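Local coordinates for NOL1/NOP2/sun family protein (Enterococcus faecium, PDB 3M4X), which probably methylates ribosomal RNA, as an RsmB/RsmF-type methyltransferase that pairs a Rossmann-like catalytic domain with a PUA-like RNA-binding domain, at residues 163-168 with 214-219; 393-398 with 425-430. All coordinates share one frame; numbering follows the deposited sequence.

Contact 1: residues 163-168 with 214-219; sequences HAPAEL and QEILSS
P165 lays its ring against two residues one helical turn apart, I216 and S219, and so offers an example of a proline near the start of helix 165-172 serving as a compact packing surface. The ring carbon CG of P165 meets the branch methyl CG2 of I216 at 3.9 Å, the two side chains crossing obliquely. I216 offers this methyl because its CG2 stands anti to the backbone N, while CG1 lies beside that N (chi1 -65°). At a neighbouring ring atom, CB of P165 rests 3.9 Å from CB of S219.

The serine extends the contact to A166. Its OG, anti to the carbonyl carbon, comes 3.4 Å from CA of A166 and 3.6 Å from CB of the same alanine. These are carbon-to-oxygen packing distances, with small groups on both sides. They let the backbones close to 5.4 Å between CA of A166 and CA of S219.

The adjoining serine behaves differently: OG of S218 turns back onto its own helix and donates to O of E215 at 2.8 Å, with the donor tilted from the carbonyl plane. On the facing segment, E167 folds back to the residue just before P165, where its OE1 accepts from N of A164 at 3.1 Å, approached from above the carboxylate plane.

The two segments belong to helices 165-172 and 205-222, which lie in successive crossovers of the Rossmann-like sheet, before and after strand 176-182. I216 also touches P184 in a loop, whereas L217 packs on strand 228-234 and on I245 and L249 of helix 243-252; O of H163 is hydrogen-bonded by ND2 of N136, on strand 132-136.

Contact 2: residues 393-398 with 425-430; sequences KKIENI and WVLLVL
With CG anti to the backbone N (chi1 -178°) and chi2 at 68°, L427 puts its CD2 methyl against I395 and I398, whereas I398 takes the less common rotamer that places CG1 between its N and its carbonyl carbon (chi1 64°). The two choices converge: CD1 of I398 presses on CD2 of L427 at 3.4 Å, tighter than ordinary van der Waals contact. I395 crosses L427 at about a right angle, its CG1 lying 4.0 Å from CD2 of the leucine. Beyond that crossing, the same isoleucine meets V429 tip to tip, CD1 approaching CG2 at 3.6 Å and CG1 of the valine at 3.7 Å, so that its end faces the fork of both valine methyls.

Residues 393-398 form the loop leading into strand 400-403, which runs parallel to strand 426-430 in the mixed sheet of the PUA-like region. P434 of the next strand touches both I395 and L427, and F337 packs on I398.

Every contact across this interface is between aliphatic carbons. Its cohesion therefore probably comes from dispersion and burial of apolar surface, while directional backbone bonds, such as those of L427 with P399 and L401, hold the strand in its sheet.

The two contacts show packing in two separate regions of a modular enzyme. Contact 1 joins neighbouring helices within the Rossmann-like methyltransferase region; contact 2 seats a loop on a strand of the C-terminal PUA-like region, which probably serves RNA binding. Their centres are 41 Å apart, and even their nearest atoms are separated by about 24 Å, so neither touches the other. They lie on opposite sides of the chain's centre, about 19 Å and 25 Å from it respectively, and follow in series along the sequence. Contact 2 is wholly aliphatic, whereas contact 1 includes a serine hydroxyl against an alanine; 163-168 with 214-219 is only partly buried, whereas 393-398 with 425-430 is a buried contact.

Contact 1: residues 163-168 with 214-219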
ATOM      1  N   HIS A 163     -12.696  -8.488   0.116  1.00 44.09           N
ATOM      2  CA  HIS A 163     -13.130  -9.755   0.697  1.00 47.81           C
ATOM      3  C   HIS A 163     -12.575  -9.993   2.092  1.00 48.82           C
ATOM      4  O   HIS A 163     -11.575  -9.391   2.496  1.00 47.32           O
ATOM      5  CB  HIS A 163     -12.691 -10.932  -0.181  1.00 48.98           C
ATOM      6  CG  HIS A 163     -13.561 -11.165  -1.375  1.00 55.60           C
ATOM      7  ND1 HIS A 163     -13.269 -10.652  -2.620  1.00 56.88           N
ATOM      8  CD2 HIS A 163     -14.705 -11.875  -1.519  1.00 54.17           C
ATOM      9  CE1 HIS A 163     -14.201 -11.029  -3.478  1.00 58.45           C
ATOM     10  NE2 HIS A 163     -15.083 -11.770  -2.835  1.00 58.12           N
ATOM     11  N   ALA A 164     -13.247 -10.884   2.817  1.00 45.84           N
ATOM     12  CA  ALA A 164     -12.695 -11.494   4.012  1.00 45.74           C
ATOM     13  C   ALA A 164     -11.673 -12.522   3.562  1.00 44.53           C
ATOM     14  O   ALA A 164     -11.839 -13.152   2.512  1.00 46.34           O
ATOM     15  CB  ALA A 164     -13.803 -12.175   4.825  1.00 47.44           C
ATOM     16  N   PRO A 165     -10.612 -12.705   4.349  1.00 40.41           N
ATOM     17  CA  PRO A 165      -9.550 -13.651   3.992  1.00 41.38           C
ATOM     18  C   PRO A 165     -10.059 -15.003   3.462  1.00 44.96           C
ATOM     19  O   PRO A 165      -9.649 -15.421   2.376  1.00 48.02           O
ATOM     20  CB  PRO A 165      -8.794 -13.825   5.309  1.00 44.12           C
ATOM     21  CG  PRO A 165      -8.956 -12.508   5.989  1.00 44.74           C
ATOM     22  CD  PRO A 165     -10.350 -12.041   5.637  1.00 44.81           C
ATOM     23  N   ALA A 166     -10.947 -15.660   4.203  1.00 43.48           N
ATOM     24  CA  ALA A 166     -11.401 -17.000   3.846  1.00 44.32           C
ATOM     25  C   ALA A 166     -12.028 -17.063   2.457  1.00 46.19           C
ATOM     26  O   ALA A 166     -11.862 -18.041   1.731  1.00 52.11           O
ATOM     27  CB  ALA A 166     -12.378 -17.550   4.913  1.00 44.51           C
ATOM     28  N   GLU A 167     -12.753 -16.018   2.088  1.00 48.13           N
ATOM     29  CA  GLU A 167     -13.373 -15.952   0.772  1.00 47.31           C
ATOM     30  C   GLU A 167     -12.352 -16.007  -0.363  1.00 42.02           C
ATOM     31  O   GLU A 167     -12.692 -16.348  -1.488  1.00 46.76           O
ATOM     32  CB  GLU A 167     -14.222 -14.686   0.660  1.00 49.57           C
ATOM     33  CG  GLU A 167     -15.348 -14.645   1.681  1.00 54.19           C
ATOM     34  CD  GLU A 167     -16.081 -13.317   1.712  1.00 59.59           C
ATOM     35  OE1 GLU A 167     -15.506 -12.303   1.264  1.00 54.01           O
ATOM     36  OE2 GLU A 167     -17.232 -13.291   2.201  1.00 64.98           O
ATOM     37  N   LEU A 168     -11.101 -15.679  -0.069  1.00 35.72           N
ATOM     38  CA  LEU A 168     -10.072 -15.611  -1.105  1.00 36.95           C
ATOM     39  C   LEU A 168      -9.427 -16.963  -1.369  1.00 35.91           C
ATOM     40  O   LEU A 168      -8.894 -17.217  -2.446  1.00 38.64           O
ATOM     41  CB  LEU A 168      -8.978 -14.618  -0.702  1.00 34.56           C
ATOM     42  CG  LEU A 168      -9.339 -13.135  -0.613  1.00 41.40           C
ATOM     43  CD1 LEU A 168      -8.153 -12.326  -0.095  1.00 36.14           C
ATOM     44  CD2 LEU A 168      -9.816 -12.593  -1.965  1.00 43.47           C
ATOM     45  N   GLN A 214      -5.644 -15.672  14.626  1.00 43.11           N
ATOM     46  CA  GLN A 214      -5.481 -17.069  14.266  1.00 39.28           C
ATOM     47  C   GLN A 214      -6.371 -17.443  13.098  1.00 38.22           C
ATOM     48  O   GLN A 214      -5.967 -18.184  12.217  1.00 41.22           O
ATOM     49  CB  GLN A 214      -5.782 -17.953  15.475  1.00 40.04           C
ATOM     50  CG  GLN A 214      -4.725 -17.856  16.563  1.00 40.33           C
ATOM     51  CD  GLN A 214      -5.095 -18.627  17.826  1.00 44.35           C
ATOM     52  OE1 GLN A 214      -4.232 -18.959  18.636  1.00 42.16           O
ATOM     53  NE2 GLN A 214      -6.377 -18.907  17.995  1.00 42.93           N
ATOM     54  N   GLU A 215      -7.589 -16.922  13.089  1.00 41.44           N
ATOM     55  CA  GLU A 215      -8.516 -17.190  11.997  1.00 43.60           C
ATOM     56  C   GLU A 215      -8.037 -16.601  10.665  1.00 48.33           C
ATOM     57  O   GLU A 215      -8.121 -17.251   9.617  1.00 49.24           O
ATOM     58  CB  GLU A 215      -9.910 -16.660  12.344  1.00 46.21           C
ATOM     59  CG  GLU A 215     -10.590 -17.438  13.466  1.00 54.38           C
ATOM     60  CD  GLU A 215     -11.500 -16.579  14.323  1.00 62.82           C
ATOM     61  OE1 GLU A 215     -12.063 -15.595  13.797  1.00 61.08           O
ATOM     62  OE2 GLU A 215     -11.653 -16.895  15.526  1.00 67.89           O
ATOM     63  N   ILE A 216      -7.550 -15.366  10.713  1.00 42.51           N
ATOM     64  CA  ILE A 216      -7.057 -14.702   9.530  1.00 34.30           C
ATOM     65  C   ILE A 216      -5.866 -15.478   8.980  1.00 31.07           C
ATOM     66  O   ILE A 216      -5.804 -15.769   7.781  1.00 31.97           O
ATOM     67  CB  ILE A 216      -6.683 -13.232   9.826  1.00 42.23           C
ATOM     68  CG1 ILE A 216      -7.933 -12.446  10.218  1.00 40.96           C
ATOM     69  CG2 ILE A 216      -6.025 -12.572   8.610  1.00 42.97           C
ATOM     70  CD1 ILE A 216      -7.659 -11.029  10.643  1.00 40.60           C
ATOM     71  N   LEU A 217      -4.952 -15.853   9.873  1.00 30.65           N
ATOM     72  CA  LEU A 217      -3.726 -16.566   9.510  1.00 25.82           C
ATOM     73  C   LEU A 217      -3.937 -17.979   9.003  1.00 29.14           C
ATOM     74  O   LEU A 217      -3.117 -18.493   8.242  1.00 30.20           O
ATOM     75  CB  LEU A 217      -2.772 -16.624  10.705  1.00 31.19           C
ATOM     76  CG  LEU A 217      -2.030 -15.342  11.059  1.00 35.33           C
ATOM     77  CD1 LEU A 217      -1.363 -15.529  12.405  1.00 32.80           C
ATOM     78  CD2 LEU A 217      -1.001 -15.023   9.960  1.00 25.38           C
ATOM     79  N   SER A 218      -5.005 -18.627   9.456  1.00 36.45           N
ATOM     80  CA  SER A 218      -5.272 -19.984   9.026  1.00 40.54           C
ATOM     81  C   SER A 218      -5.722 -19.957   7.568  1.00 44.62           C
ATOM     82  O   SER A 218      -5.481 -20.901   6.808  1.00 45.63           O
ATOM     83  CB  SER A 218      -6.302 -20.666   9.938  1.00 46.78           C
ATOM     84  OG  SER A 218      -7.566 -20.027   9.871  1.00 51.78           O
ATOM     85  N   SER A 219      -6.356 -18.859   7.170  1.00 38.87           N
ATOM     86  CA  SER A 219      -6.666 -18.666   5.763  1.00 34.41           C
ATOM     87  C   SER A 219      -5.419 -18.276   4.975  1.00 38.55           C
ATOM     88  O   SER A 219      -5.169 -18.803   3.884  1.00 34.11           O
ATOM     89  CB  SER A 219      -7.756 -17.619   5.590  1.00 40.99           C
ATOM     90  OG  SER A 219      -8.999 -18.107   6.053  1.00 47.33           O
TER

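Contact 2: residues 393-398 with 425-430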
ATOM      1  N   LYS A 393       5.882   6.430 -16.944  1.00 38.10           N
ATOM      2  CA  LYS A 393       7.249   6.463 -16.444  1.00 47.84           C
ATOM      3  C   LYS A 393       8.219   7.156 -17.404  1.00 42.64           C
ATOM      4  O   LYS A 393       9.234   7.689 -16.992  1.00 45.61           O
ATOM      5  CB  LYS A 393       7.735   5.048 -16.100  1.00 59.05           C
ATOM      6  CG  LYS A 393       6.845   3.925 -16.622  1.00 66.69           C
ATOM      7  CD  LYS A 393       6.832   2.738 -15.665  1.00 72.70           C
ATOM      8  CE  LYS A 393       6.112   1.536 -16.274  1.00 77.74           C
ATOM      9  NZ  LYS A 393       6.145   0.351 -15.367  1.00 79.98           N
ATOM     10  N   LYS A 394       7.888   7.150 -18.683  1.00 41.17           N
ATOM     11  CA  LYS A 394       8.803   7.581 -19.725  1.00 48.05           C
ATOM     12  C   LYS A 394       8.191   8.782 -20.430  1.00 46.35           C
ATOM     13  O   LYS A 394       7.345   8.658 -21.311  1.00 47.56           O
ATOM     14  CB  LYS A 394       9.053   6.436 -20.714  1.00 58.22           C
ATOM     15  CG  LYS A 394       7.777   5.897 -21.396  1.00 73.77           C
ATOM     16  CD  LYS A 394       6.790   5.267 -20.403  1.00 78.22           C
ATOM     17  CE  LYS A 394       5.341   5.461 -20.849  1.00 83.05           C
ATOM     18  NZ  LYS A 394       4.357   4.834 -19.907  1.00 84.07           N
ATOM     19  N   ILE A 395       8.611   9.957 -20.016  1.00 41.09           N
ATOM     20  CA  ILE A 395       7.971  11.176 -20.472  1.00 50.10           C
ATOM     21  C   ILE A 395       8.483  11.642 -21.851  1.00 42.44           C
ATOM     22  O   ILE A 395       7.824  12.409 -22.546  1.00 43.53           O
ATOM     23  CB  ILE A 395       8.092  12.250 -19.373  1.00 51.59           C
ATOM     24  CG1 ILE A 395       6.769  12.367 -18.619  1.00 57.15           C
ATOM     25  CG2 ILE A 395       8.545  13.570 -19.925  1.00 53.05           C
ATOM     26  CD1 ILE A 395       6.808  13.392 -17.516  1.00 66.82           C
ATOM     27  N   GLU A 396       9.644  11.144 -22.252  1.00 37.35           N
ATOM     28  CA  GLU A 396      10.216  11.488 -23.554  1.00 41.35           C
ATOM     29  C   GLU A 396       9.416  10.899 -24.712  1.00 39.78           C
ATOM     30  O   GLU A 396       9.513  11.372 -25.840  1.00 39.85           O
ATOM     31  CB  GLU A 396      11.675  11.024 -23.658  1.00 40.21           C
ATOM     32  CG  GLU A 396      11.893   9.541 -23.371  1.00 49.07           C
ATOM     33  CD  GLU A 396      12.258   9.275 -21.911  1.00 58.61           C
ATOM     34  OE1 GLU A 396      11.556   9.772 -20.993  1.00 51.68           O
ATOM     35  OE2 GLU A 396      13.261   8.568 -21.681  1.00 66.77           O
ATOM     36  N   ASN A 397       8.608   9.888 -24.412  1.00 39.38           N
ATOM     37  CA  ASN A 397       8.012   9.039 -25.427  1.00 35.19           C
ATOM     38  C   ASN A 397       6.598   9.423 -25.832  1.00 36.17           C
ATOM     39  O   ASN A 397       6.089   8.919 -26.825  1.00 34.50           O
ATOM     40  CB  ASN A 397       7.995   7.587 -24.927  1.00 45.48           C
ATOM     41  CG  ASN A 397       9.386   6.988 -24.815  1.00 54.08           C
ATOM     42  OD1 ASN A 397      10.301   7.365 -25.549  1.00 60.66           O
ATOM     43  ND2 ASN A 397       9.547   6.036 -23.905  1.00 54.85           N
ATOM     44  N   ILE A 398       5.948  10.272 -25.045  1.00 34.98           N
ATOM     45  CA  ILE A 398       4.540  10.590 -25.271  1.00 32.52           C
ATOM     46  C   ILE A 398       4.319  12.090 -25.424  1.00 32.06           C
ATOM     47  O   ILE A 398       5.153  12.879 -24.992  1.00 33.32           O
ATOM     48  CB  ILE A 398       3.673  10.116 -24.100  1.00 37.70           C
ATOM     49  CG1 ILE A 398       4.069  10.880 -22.840  1.00 41.81           C
ATOM     50  CG2 ILE A 398       3.812   8.601 -23.889  1.00 36.00           C
ATOM     51  CD1 ILE A 398       3.423  10.346 -21.630  1.00 50.50           C
ATOM     52  N   TRP A 425      -5.225  14.757 -27.031  1.00 39.42           N
ATOM     53  CA  TRP A 425      -4.873  14.188 -25.725  1.00 35.86           C
ATOM     54  C   TRP A 425      -3.430  14.450 -25.361  1.00 34.02           C
ATOM     55  O   TRP A 425      -2.523  14.078 -26.093  1.00 38.30           O
ATOM     56  CB  TRP A 425      -5.143  12.683 -25.693  1.00 36.43           C
ATOM     57  CG  TRP A 425      -6.578  12.398 -25.819  1.00 38.41           C
ATOM     58  CD1 TRP A 425      -7.225  11.860 -26.901  1.00 36.31           C
ATOM     59  CD2 TRP A 425      -7.583  12.676 -24.844  1.00 38.67           C
ATOM     60  NE1 TRP A 425      -8.572  11.774 -26.645  1.00 36.87           N
ATOM     61  CE2 TRP A 425      -8.816  12.269 -25.387  1.00 36.91           C
ATOM     62  CE3 TRP A 425      -7.556  13.222 -23.555  1.00 42.91           C
ATOM     63  CZ2 TRP A 425     -10.013  12.390 -24.686  1.00 39.60           C
ATOM     64  CZ3 TRP A 425      -8.744  13.337 -22.860  1.00 40.19           C
ATOM     65  CH2 TRP A 425      -9.955  12.929 -23.428  1.00 44.44           C
ATOM     66  N   VAL A 426      -3.214  15.105 -24.227  1.00 33.61           N
ATOM     67  CA  VAL A 426      -1.860  15.439 -23.813  1.00 31.22           C
ATOM     68  C   VAL A 426      -1.682  15.146 -22.342  1.00 35.16           C
ATOM     69  O   VAL A 426      -2.607  15.343 -21.548  1.00 31.63           O
ATOM     70  CB  VAL A 426      -1.518  16.925 -24.095  1.00 32.20           C
ATOM     71  CG1 VAL A 426      -1.486  17.186 -25.598  1.00 31.45           C
ATOM     72  CG2 VAL A 426      -2.510  17.862 -23.399  1.00 23.78           C
ATOM     73  N   LEU A 427      -0.499  14.652 -21.991  1.00 37.23           N
ATOM     74  CA  LEU A 427      -0.132  14.457 -20.595  1.00 34.68           C
ATOM     75  C   LEU A 427       0.338  15.795 -20.041  1.00 27.89           C
ATOM     76  O   LEU A 427       1.333  16.340 -20.504  1.00 26.93           O
ATOM     77  CB  LEU A 427       1.007  13.433 -20.473  1.00 28.50           C
ATOM     78  CG  LEU A 427       1.449  13.096 -19.040  1.00 32.81           C
ATOM     79  CD1 LEU A 427       0.350  12.330 -18.299  1.00 26.76           C
ATOM     80  CD2 LEU A 427       2.777  12.334 -19.001  1.00 27.11           C
ATOM     81  N   LEU A 428      -0.376  16.326 -19.059  1.00 29.64           N
ATOM     82  CA  LEU A 428       0.074  17.540 -18.376  1.00 31.96           C
ATOM     83  C   LEU A 428       1.238  17.211 -17.446  1.00 34.61           C
ATOM     84  O   LEU A 428       1.158  16.277 -16.655  1.00 36.56           O
ATOM     85  CB  LEU A 428      -1.079  18.183 -17.601  1.00 31.69           C
ATOM     86  CG  LEU A 428      -2.331  18.366 -18.465  1.00 31.86           C
ATOM     87  CD1 LEU A 428      -3.367  19.236 -17.776  1.00 34.64           C
ATOM     88  CD2 LEU A 428      -1.982  18.952 -19.816  1.00 28.85           C
ATOM     89  N   VAL A 429       2.331  17.958 -17.565  1.00 37.12           N
ATOM     90  CA  VAL A 429       3.532  17.686 -16.781  1.00 28.04           C
ATOM     91  C   VAL A 429       4.019  18.949 -16.071  1.00 31.48           C
ATOM     92  O   VAL A 429       4.278  19.968 -16.712  1.00 32.80           O
ATOM     93  CB  VAL A 429       4.673  17.101 -17.651  1.00 35.88           C
ATOM     94  CG1 VAL A 429       5.937  16.916 -16.832  1.00 37.20           C
ATOM     95  CG2 VAL A 429       4.255  15.773 -18.276  1.00 40.60           C
ATOM     96  N   LEU A 430       4.134  18.869 -14.746  1.00 27.99           N
ATOM     97  CA  LEU A 430       4.656  19.965 -13.930  1.00 29.98           C
ATOM     98  C   LEU A 430       6.117  19.680 -13.616  1.00 32.50           C
ATOM     99  O   LEU A 430       6.437  18.794 -12.821  1.00 39.19           O
ATOM    100  CB  LEU A 430       3.847  20.096 -12.633  1.00 32.51           C
ATOM    101  CG  LEU A 430       4.130  21.208 -11.621  1.00 34.52           C
ATOM    102  CD1 LEU A 430       4.058  22.595 -12.251  1.00 31.84           C
ATOM    103  CD2 LEU A 430       3.126  21.095 -10.482  1.00 33.14           C
TER